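Local coordinates for aminopeptidase (Aneurinibacillus sp. AM-1, PDB 5IB9), which is probably a zinc-dependent aminopeptidase of the M28 family, removing residues from the amino end of peptides, at residues 287-290 with 291-295. Sequence-based numbering, arbitrary orientation.
With ZN (zinc ion), chain G.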
loop_
_atom_site.group_PDB
_atom_site.type_symbol
_atom_site.label_atom_id
_atom_site.label_comp_id
_atom_site.label_asym_id
_atom_site.label_seq_id
_atom_site.Cartn_x
_atom_site.Cartn_y
_atom_site.Cartn_z
ATOM N N SER A 287 -2.992 -10.748 -9.110
ATOM C CA SER A 287 -3.759 -10.244 -10.249
ATOM C C SER A 287 -5.189 -10.629 -10.127
ATOM O O SER A 287 -5.584 -11.476 -9.289
ATOM C CB SER A 287 -3.201 -10.863 -11.479
ATOM O OG SER A 287 -3.487 -12.289 -11.557
ATOM N N GLU A 288 -6.044 -10.016 -10.990
ATOM C CA GLU A 288 -7.453 -10.361 -10.982
ATOM C C GLU A 288 -7.662 -11.854 -11.315
ATOM O O GLU A 288 -8.563 -12.477 -10.729
ATOM C CB GLU A 288 -8.258 -9.428 -11.952
ATOM C CG GLU A 288 -8.359 -8.041 -11.346
ATOM C CD GLU A 288 -9.287 -7.029 -12.103
ATOM O OE1 GLU A 288 -9.660 -7.321 -13.239
ATOM O OE2 GLU A 288 -9.747 -6.088 -11.421
ATOM N N ASP A 289 -6.873 -12.408 -12.268
ATOM C CA ASP A 289 -6.973 -13.831 -12.586
ATOM C C ASP A 289 -6.600 -14.659 -11.341
ATOM O O ASP A 289 -7.317 -15.622 -11.033
ATOM C CB ASP A 289 -6.162 -14.174 -13.818
ATOM C CG ASP A 289 -6.344 -15.617 -14.263
ATOM O OD1 ASP A 289 -7.497 -15.904 -14.542
ATOM O OD2 ASP A 289 -5.331 -16.387 -14.285
ATOM N N GLU A 290 -5.487 -14.374 -10.668
ATOM C CA GLU A 290 -5.133 -15.116 -9.416
ATOM C C GLU A 290 -6.220 -15.032 -8.421
ATOM O O GLU A 290 -6.540 -16.096 -7.827
ATOM C CB GLU A 290 -3.833 -14.553 -8.857
ATOM C CG GLU A 290 -2.612 -14.921 -9.758
ATOM C CD GLU A 290 -1.395 -14.257 -9.199
ATOM O OE1 GLU A 290 -1.301 -13.016 -9.029
ATOM O OE2 GLU A 290 -0.417 -14.931 -8.830
ATOM N N ILE A 291 -6.847 -13.863 -8.204
ATOM C CA ILE A 291 -7.884 -13.787 -7.224
ATOM C C ILE A 291 -9.071 -14.704 -7.616
ATOM O O ILE A 291 -9.624 -15.473 -6.747
ATOM C CB ILE A 291 -8.366 -12.345 -7.108
ATOM C CG1 ILE A 291 -7.231 -11.519 -6.464
ATOM C CG2 ILE A 291 -9.661 -12.204 -6.207
ATOM C CD1 ILE A 291 -7.417 -10.007 -6.571
ATOM N N LYS A 292 -9.513 -14.625 -8.883
ATOM C CA LYS A 292 -10.672 -15.465 -9.326
ATOM C C LYS A 292 -10.358 -16.961 -9.207
ATOM O O LYS A 292 -11.336 -17.756 -8.972
ATOM C CB LYS A 292 -11.020 -15.118 -10.792
ATOM C CG LYS A 292 -11.589 -13.723 -10.892
ATOM C CD LYS A 292 -12.042 -13.328 -12.314
ATOM C CE LYS A 292 -12.530 -11.858 -12.297
ATOM N NZ LYS A 292 -11.732 -11.143 -13.337
ATOM N N ARG A 293 -9.100 -17.355 -9.313
ATOM C CA ARG A 293 -8.775 -18.793 -9.339
ATOM C C ARG A 293 -8.474 -19.289 -7.932
ATOM O O ARG A 293 -8.257 -20.516 -7.777
ATOM C CB ARG A 293 -7.512 -19.032 -10.205
ATOM C CG ARG A 293 -7.874 -18.776 -11.608
ATOM C CD ARG A 293 -6.817 -19.076 -12.473
ATOM N NE ARG A 293 -5.546 -18.403 -12.322
ATOM C CZ ARG A 293 -4.367 -18.958 -11.997
ATOM N NH1 ARG A 293 -4.283 -20.213 -11.656
ATOM N NH2 ARG A 293 -3.223 -18.238 -12.064
ATOM N N THR A 294 -8.402 -18.419 -6.905
ATOM C CA THR A 294 -8.057 -18.914 -5.555
ATOM C C THR A 294 -9.328 -19.392 -4.870
ATOM O O THR A 294 -10.252 -18.628 -4.504
ATOM C CB THR A 294 -7.425 -17.734 -4.785
ATOM O OG1 THR A 294 -6.193 -17.382 -5.370
ATOM C CG2 THR A 294 -7.028 -18.325 -3.350
ATOM N N ILE A 295 -9.391 -20.724 -4.754
ATOM C CA ILE A 295 -10.578 -21.366 -4.242
ATOM C C ILE A 295 -10.679 -21.437 -2.732
ATOM O O ILE A 295 -11.756 -21.659 -2.189
ATOM C CB ILE A 295 -10.810 -22.764 -4.822
ATOM C CG1 ILE A 295 -9.677 -23.647 -4.381
ATOM C CG2 ILE A 295 -10.934 -22.735 -6.448
ATOM C CD1 ILE A 295 -9.965 -25.195 -4.846
HETATM ZN ZN ZN G . -10.809 -4.678 -12.113
HETATM O O HOH W 1 -12.505 -8.265 -12.356
HETATM O O HOH W 2 -11.990 -5.252 -13.549
HETATM O O HOH W 3 -12.441 -3.250 -10.853
HETATM O O HOH W 4 -12.022 -4.391 -10.585
HETATM O O HOH W 5 -12.652 -3.842 -12.606
#
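Glu290 O takes a hydrogen bond from the Thr294 hydroxyl, OG1 lying 2.8 Å from that oxygen, and a weak one from Arg293 N. The hydroxyl comes from above the carbonyl plane, 38° out of it. Thr294 OG1 sits anti to its own carbonyl carbon, chi1 -66°, which turns it back toward Glu290 O. Asp289 and Arg293, one turn apart, form a salt bridge. Arg293 NE approaches Asp289 OD2 at 2.8 Å, with OD2 at the guanidinium edge; the hydrogen bond is bent and weak. The Asp289 carboxylate and Arg293 guanidinium planes are 31° apart. Arg293 NH1 turns to Asn220 O. A leucine in place of Arg293 would probably leave Asp289 without its charge partner and Asn220 O without this donor. At the other end, Ser287 and Glu290 form a capping box. Glu290 N donates to Ser287 OG at 3.0 Å, and Ser287 N donates to the anti lone pair of Glu290 OE1 at 2.8 Å. Both bonds are nearly straight. Glu290 OE2 pairs with Arg265, and Ser287 OG also bonds Glu56 of the second subunit. Glu288 binds a zinc ion through OE2 at 1.9 Å, and His204 of the second subunit binds the same ion, away from the inhibitor-bound site. Glu288 OE1 and Lys292 NZ, 4.3 Å apart, are bridged by a water, with a weak bond on the glutamate side. A capping box thus closes the start of the helix, an acid-base pair follows just before strand 294-300, and the zinc-binding glutamate ties this segment to the dimer partner.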